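Local structure of cytosolic phospholipase A2 delta (Homo sapiens, 5IZ5) at residues A283-F288 and K496-P502; L602-S606 and C648-Y654. The protein hydrolyses the sn-2 ester of glycerophospholipids in a calcium-dependent manner, releasing a fatty acid, with a preference for linoleic acid at that position. The protein carries 3 engineered substitutions. All blocks are in the same frame, centred on the assembly; numbering follows the deposited sequence.

Contact 1: residues A283-F288 and K496-P502; sequences AVHLGF and KYGAFVP
Gly498 carries positive phi and psi (59/48) and lies with its CA over the face of the Phe288 ring, a CH-pi contact with CA 3.7 Å from the ring centroid. A CB here would run into Phe288 CZ, so both the backbone angles and the crowding call for glycine. Together with Ala499 it faces Phe494 in a G1 beta bulge, from which strand 499-501 departs. Against that strand, 285-286 pairs antiparallel over just two residue pairs. His285 and Phe500 form the hydrogen-bonded pair (CA to CA 5.0 Å), with His285 N to Phe500 O at 2.7 Å and Phe500 N to His285 O at 2.9 Å. Leu286 and Ala499 form the non-hydrogen-bonded pair (CA to CA 4.7 Å), and Gly287 N adds a third bond to Gly498 O at 2.8 Å. On the face of Leu286 and Ala499, Leu286 CD2 meets Ala499 CB at 3.8 Å. Val284, chi1 t, sets CG2 3.7 Å from Val501 CG1. On the other face, His285 (chi1 m) brings CE1 to 3.8 Å from Pro502 CD, beside Phe500. Phe288, also m, swings its ring back to Gly498, with CE1 3.3 Å from Gly498 N. Strand 499-501 pairs on with 492-494; Phe510 of strand 509-511 touches Val284 and Val501, Ile160 of strand 160-172 touches Leu286, and helix 623-628 touches Phe288 and Lys496.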
loop_
_atom_site.group_PDB
_atom_site.type_symbol
_atom_site.label_atom_id
_atom_site.label_comp_id
_atom_site.label_asym_id
_atom_site.label_seq_id
_atom_site.Cartn_x
_atom_site.Cartn_y
_atom_site.Cartn_z
ATOM N N ALA B 283 16.842 -0.642 5.408
ATOM C CA ALA B 283 15.740 -0.072 6.163
ATOM C C ALA B 283 14.454 -0.858 5.884
ATOM O O ALA B 283 13.531 -0.857 6.688
ATOM C CB ALA B 283 15.560 1.394 5.814
ATOM N N VAL B 284 14.397 -1.538 4.746
ATOM C CA VAL B 284 13.240 -2.369 4.408
ATOM C C VAL B 284 13.451 -3.800 4.919
ATOM O O VAL B 284 14.440 -4.443 4.565
ATOM C CB VAL B 284 12.980 -2.360 2.881
ATOM C CG1 VAL B 284 11.766 -3.212 2.528
ATOM C CG2 VAL B 284 12.776 -0.932 2.385
ATOM N N HIS B 285 12.506 -4.278 5.734
ATOM C CA HIS B 285 12.497 -5.636 6.284
ATOM C C HIS B 285 11.975 -6.608 5.225
ATOM O O HIS B 285 10.870 -6.455 4.722
ATOM C CB HIS B 285 11.571 -5.722 7.525
ATOM C CG HIS B 285 11.792 -4.642 8.550
ATOM N ND1 HIS B 285 10.784 -4.195 9.385
ATOM C CD2 HIS B 285 12.894 -3.925 8.878
ATOM C CE1 HIS B 285 11.260 -3.253 10.183
ATOM N NE2 HIS B 285 12.536 -3.067 9.893
ATOM N N LEU B 286 12.772 -7.612 4.890
ATOM C CA LEU B 286 12.389 -8.606 3.904
ATOM C C LEU B 286 12.173 -9.954 4.570
ATOM O O LEU B 286 13.120 -10.569 5.040
ATOM C CB LEU B 286 13.502 -8.752 2.877
ATOM C CG LEU B 286 13.842 -7.539 2.022
ATOM C CD1 LEU B 286 14.905 -7.954 1.018
ATOM C CD2 LEU B 286 12.636 -6.946 1.313
ATOM N N GLY B 287 10.935 -10.431 4.580
ATOM C CA GLY B 287 10.633 -11.749 5.130
ATOM C C GLY B 287 9.138 -11.970 5.187
ATOM O O GLY B 287 8.380 -11.007 5.246
ATOM N N PHE B 288 8.722 -13.234 5.178
ATOM C CA PHE B 288 7.298 -13.587 5.176
ATOM C C PHE B 288 6.789 -14.114 6.503
ATOM O O PHE B 288 5.791 -14.822 6.563
ATOM C CB PHE B 288 7.015 -14.604 4.079
ATOM C CG PHE B 288 7.053 -14.012 2.721
ATOM C CD1 PHE B 288 5.928 -13.396 2.201
ATOM C CD2 PHE B 288 8.222 -14.035 1.977
ATOM C CE1 PHE B 288 5.956 -12.834 0.949
ATOM C CE2 PHE B 288 8.262 -13.473 0.721
ATOM C CZ PHE B 288 7.123 -12.871 0.203
ATOM N N LYS B 496 2.032 -9.440 -0.354
ATOM C CA LYS B 496 2.506 -10.185 -1.529
ATOM C C LYS B 496 4.047 -10.279 -1.642
ATOM O O LYS B 496 4.586 -11.321 -2.032
ATOM C CB LYS B 496 1.941 -9.539 -2.802
ATOM C CG LYS B 496 2.216 -10.265 -4.123
ATOM C CD LYS B 496 2.339 -9.280 -5.294
ATOM C CE LYS B 496 1.008 -8.832 -5.842
ATOM N NZ LYS B 496 1.190 -8.235 -7.190
ATOM N N TYR B 497 4.754 -9.206 -1.299
ATOM C CA TYR B 497 6.212 -9.142 -1.515
ATOM C C TYR B 497 7.038 -9.426 -0.251
ATOM O O TYR B 497 8.277 -9.525 -0.312
ATOM C CB TYR B 497 6.614 -7.775 -2.072
ATOM C CG TYR B 497 5.967 -7.384 -3.382
ATOM C CD1 TYR B 497 6.313 -8.008 -4.569
ATOM C CD2 TYR B 497 5.036 -6.364 -3.434
ATOM C CE1 TYR B 497 5.720 -7.642 -5.771
ATOM C CE2 TYR B 497 4.445 -5.982 -4.621
ATOM C CZ TYR B 497 4.791 -6.625 -5.791
ATOM O OH TYR B 497 4.206 -6.251 -6.975
ATOM N N GLY B 498 6.361 -9.546 0.892
ATOM C CA GLY B 498 7.042 -9.795 2.155
ATOM C C GLY B 498 8.053 -8.714 2.493
ATOM O O GLY B 498 9.183 -9.005 2.872
ATOM N N ALA B 499 7.630 -7.464 2.369
ATOM C CA ALA B 499 8.539 -6.328 2.477
ATOM C C ALA B 499 7.866 -5.209 3.245
ATOM O O ALA B 499 6.785 -4.761 2.877
ATOM C CB ALA B 499 8.956 -5.862 1.091
ATOM N N PHE B 500 8.513 -4.764 4.315
ATOM C CA PHE B 500 7.895 -3.875 5.277
ATOM C C PHE B 500 8.874 -2.812 5.774
ATOM O O PHE B 500 10.087 -3.018 5.791
ATOM C CB PHE B 500 7.375 -4.697 6.468
ATOM C CG PHE B 500 6.166 -5.547 6.155
ATOM C CD1 PHE B 500 4.894 -5.138 6.537
ATOM C CD2 PHE B 500 6.303 -6.766 5.507
ATOM C CE1 PHE B 500 3.777 -5.915 6.245
ATOM C CE2 PHE B 500 5.193 -7.550 5.208
ATOM C CZ PHE B 500 3.926 -7.121 5.579
ATOM N N VAL B 501 8.333 -1.684 6.213
ATOM C CA VAL B 501 9.118 -0.670 6.899
ATOM C C VAL B 501 8.386 -0.238 8.157
ATOM O O VAL B 501 7.170 -0.391 8.248
ATOM C CB VAL B 501 9.369 0.573 6.024
ATOM C CG1 VAL B 501 10.242 0.217 4.830
ATOM C CG2 VAL B 501 8.056 1.200 5.580
ATOM N N PRO B 502 9.124 0.303 9.136
ATOM C CA PRO B 502 8.443 0.878 10.284
ATOM C C PRO B 502 7.539 2.029 9.851
ATOM O O PRO B 502 7.861 2.736 8.897
ATOM C CB PRO B 502 9.584 1.401 11.168
ATOM C CG PRO B 502 10.824 0.739 10.689
ATOM C CD PRO B 502 10.595 0.388 9.248
#

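Contact 2: residues L602-S606 and C648-Y654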
loop_
_atom_site.group_PDB
_atom_site.type_symbol
_atom_site.label_atom_id
_atom_site.label_comp_id
_atom_site.label_asym_id
_atom_site.label_seq_id
_atom_site.Cartn_x
_atom_site.Cartn_y
_atom_site.Cartn_z
ATOM N N LEU B 602 -6.917 12.040 -7.160
ATOM C CA LEU B 602 -7.781 11.620 -6.078
ATOM C C LEU B 602 -6.978 11.050 -4.917
ATOM O O LEU B 602 -7.330 11.257 -3.755
ATOM C CB LEU B 602 -8.756 10.548 -6.575
ATOM C CG LEU B 602 -10.027 11.047 -7.262
ATOM C CD1 LEU B 602 -10.808 9.862 -7.815
ATOM C CD2 LEU B 602 -10.884 11.909 -6.342
ATOM N N HIS B 603 -5.912 10.331 -5.259
ATOM C CA HIS B 603 -5.174 9.493 -4.327
ATOM C C HIS B 603 -3.793 10.043 -4.006
ATOM O O HIS B 603 -3.196 10.756 -4.811
ATOM C CB HIS B 603 -5.053 8.097 -4.922
ATOM C CG HIS B 603 -6.364 7.528 -5.358
ATOM N ND1 HIS B 603 -7.512 7.642 -4.603
ATOM C CD2 HIS B 603 -6.712 6.851 -6.475
ATOM C CE1 HIS B 603 -8.512 7.057 -5.237
ATOM N NE2 HIS B 603 -8.052 6.567 -6.373
ATOM N N GLN B 604 -3.294 9.711 -2.818
ATOM C CA GLN B 604 -1.947 10.104 -2.401
ATOM C C GLN B 604 -0.910 9.501 -3.357
ATOM O O GLN B 604 -1.093 8.399 -3.881
ATOM C CB GLN B 604 -1.689 9.671 -0.943
ATOM C CG GLN B 604 -0.472 10.275 -0.287
ATOM C CD GLN B 604 -0.685 11.731 0.033
ATOM O OE1 GLN B 604 -0.567 12.585 -0.847
ATOM N NE2 GLN B 604 -1.014 12.029 1.288
ATOM N N ARG B 605 0.157 10.243 -3.623
ATOM C CA ARG B 605 1.254 9.723 -4.439
ATOM C C ARG B 605 2.478 9.384 -3.585
ATOM O O ARG B 605 3.533 10.014 -3.667
ATOM C CB ARG B 605 1.578 10.695 -5.575
ATOM C CG ARG B 605 0.513 10.640 -6.655
ATOM C CD ARG B 605 0.693 11.706 -7.715
ATOM N NE ARG B 605 -0.247 11.528 -8.822
ATOM C CZ ARG B 605 -0.178 12.183 -9.981
ATOM N NH1 ARG B 605 0.785 13.074 -10.198
ATOM N NH2 ARG B 605 -1.081 11.950 -10.929
ATOM N N SER B 606 2.325 8.335 -2.794
ATOM C CA SER B 606 3.312 7.992 -1.784
ATOM C C SER B 606 4.571 7.417 -2.412
ATOM O O SER B 606 4.487 6.568 -3.291
ATOM C CB SER B 606 2.736 6.986 -0.802
ATOM O OG SER B 606 1.678 7.576 -0.070
ATOM N N CYS B 648 0.041 4.127 -5.382
ATOM C CA CYS B 648 -1.264 4.766 -5.428
ATOM C C CYS B 648 -2.196 3.997 -4.502
ATOM O O CYS B 648 -2.785 2.986 -4.893
ATOM C CB CYS B 648 -1.820 4.819 -6.853
ATOM S SG CYS B 648 -3.394 5.707 -6.954
ATOM N N LEU B 649 -2.340 4.500 -3.280
ATOM C CA LEU B 649 -3.027 3.778 -2.223
ATOM C C LEU B 649 -4.490 4.188 -2.118
ATOM O O LEU B 649 -4.828 5.376 -2.064
ATOM C CB LEU B 649 -2.316 3.984 -0.882
ATOM C CG LEU B 649 -0.910 3.376 -0.810
ATOM C CD1 LEU B 649 -0.241 3.753 0.496
ATOM C CD2 LEU B 649 -0.942 1.866 -0.945
ATOM N N VAL B 650 -5.345 3.178 -2.076
ATOM C CA VAL B 650 -6.769 3.349 -2.181
ATOM C C VAL B 650 -7.481 2.662 -1.006
ATOM O O VAL B 650 -6.973 1.708 -0.436
ATOM C CB VAL B 650 -7.188 2.847 -3.586
ATOM C CG1 VAL B 650 -8.380 1.923 -3.554
ATOM C CG2 VAL B 650 -7.421 4.035 -4.498
ATOM N N ASP B 651 -8.626 3.215 -0.618
ATOM C CA ASP B 651 -9.546 2.612 0.360
ATOM C C ASP B 651 -9.979 1.227 -0.130
ATOM O O ASP B 651 -10.319 1.088 -1.295
ATOM C CB ASP B 651 -10.738 3.575 0.492
ATOM C CG ASP B 651 -11.756 3.152 1.525
ATOM O OD1 ASP B 651 -11.888 1.942 1.791
ATOM O OD2 ASP B 651 -12.449 4.053 2.051
ATOM N N ALA B 652 -9.945 0.207 0.737
ATOM C CA ALA B 652 -10.412 -1.152 0.367
ATOM C C ALA B 652 -11.853 -1.172 -0.151
ATOM O O ALA B 652 -12.217 -2.018 -0.969
ATOM C CB ALA B 652 -10.285 -2.104 1.548
ATOM N N ALA B 653 -12.662 -0.231 0.326
ATOM C CA ALA B 653 -14.049 -0.093 -0.114
ATOM C C ALA B 653 -14.220 0.146 -1.628
ATOM O O ALA B 653 -15.323 -0.002 -2.138
ATOM C CB ALA B 653 -14.735 1.013 0.679
ATOM N N TYR B 654 -13.156 0.523 -2.342
ATOM C CA TYR B 654 -13.205 0.597 -3.816
ATOM C C TYR B 654 -13.320 -0.774 -4.487
ATOM O O TYR B 654 -13.743 -0.870 -5.642
ATOM C CB TYR B 654 -11.962 1.282 -4.394
ATOM C CG TYR B 654 -11.944 2.787 -4.282
ATOM C CD1 TYR B 654 -11.514 3.406 -3.125
ATOM C CD2 TYR B 654 -12.341 3.592 -5.344
ATOM C CE1 TYR B 654 -11.482 4.785 -3.021
ATOM C CE2 TYR B 654 -12.313 4.976 -5.249
ATOM C CZ TYR B 654 -11.879 5.570 -4.082
ATOM O OH TYR B 654 -11.846 6.947 -3.953
HETATM O O HOH W 1 -0.830 6.631 -1.929
#
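An irregular loop, 602-606, packs along strand 649-650, and its His603 reaches on to Tyr654 at the far end of the turn that bears the probable Asp of the Ser-Asp dyad, as in other cytosolic phospholipases A2. Asp651, Ala652 and Ala653 make no contact with the loop. Asp651 opens a short 3-10 segment, 652-654: its OD1 accepts from Ala653 N at 2.7 Å, an Asx turn, and its backbone O accepts from Tyr654 N at 3.1 Å. Asp651 is probably the proton acceptor, consistent with its OD2 being hydrogen-bonded to OG of the nucleophile Ser365, so the turn holds one carboxylate oxygen while the other meets the serine. No direct hydrogen bond joins the two segments.

His603, chi1 m, has the largest covered area and takes part in most of the close pairs. Its CB points at the strand, and Val650 CG2 sits over one face of its imidazole, 3.3 Å from the ring centroid and 15° off the normal, a close CH-pi contact. The edge of the same ring is turned toward the face of Tyr654 in an offset edge-to-face pair, with centroids 5.5 Å apart and planes at 88°; Tyr654 OH itself bonds to Asn533 O. Cys648 SG approaches obliquely, 3.5 Å from His603 CD2. His603 NE2 is buried with no polar partner in the model. Asn533 also holds Leu649 O and Asp651 N. Between loop and strand, a water donates to Gln604 O at 2.6 Å, accepts from Leu649 N at 2.9 Å and lies 3.3 Å from Ser606 OG.

Overall arrangement
Both contacts belong to the catalytic domain and reach the same mixed sheet at different places, their centres about 20 Å apart and nearest atoms about 10 Å, without touching. Along the chain they come in series, contact 1 closing at 502 before contact 2 opens at 602. The route between them across the sheet runs from 285-286 to 499-501, 492-494, 482-487 and 463-471, which pairs antiparallel with 649-650. Contact 1 lies away from the active site, beside strand 160-172, which belongs in part to a possible second C2 domain. Contact 2 is at the active site, with Asp651 beside Ser365. One sheet thus connects the region next to strand 160-172 with the strand leading to Asp651.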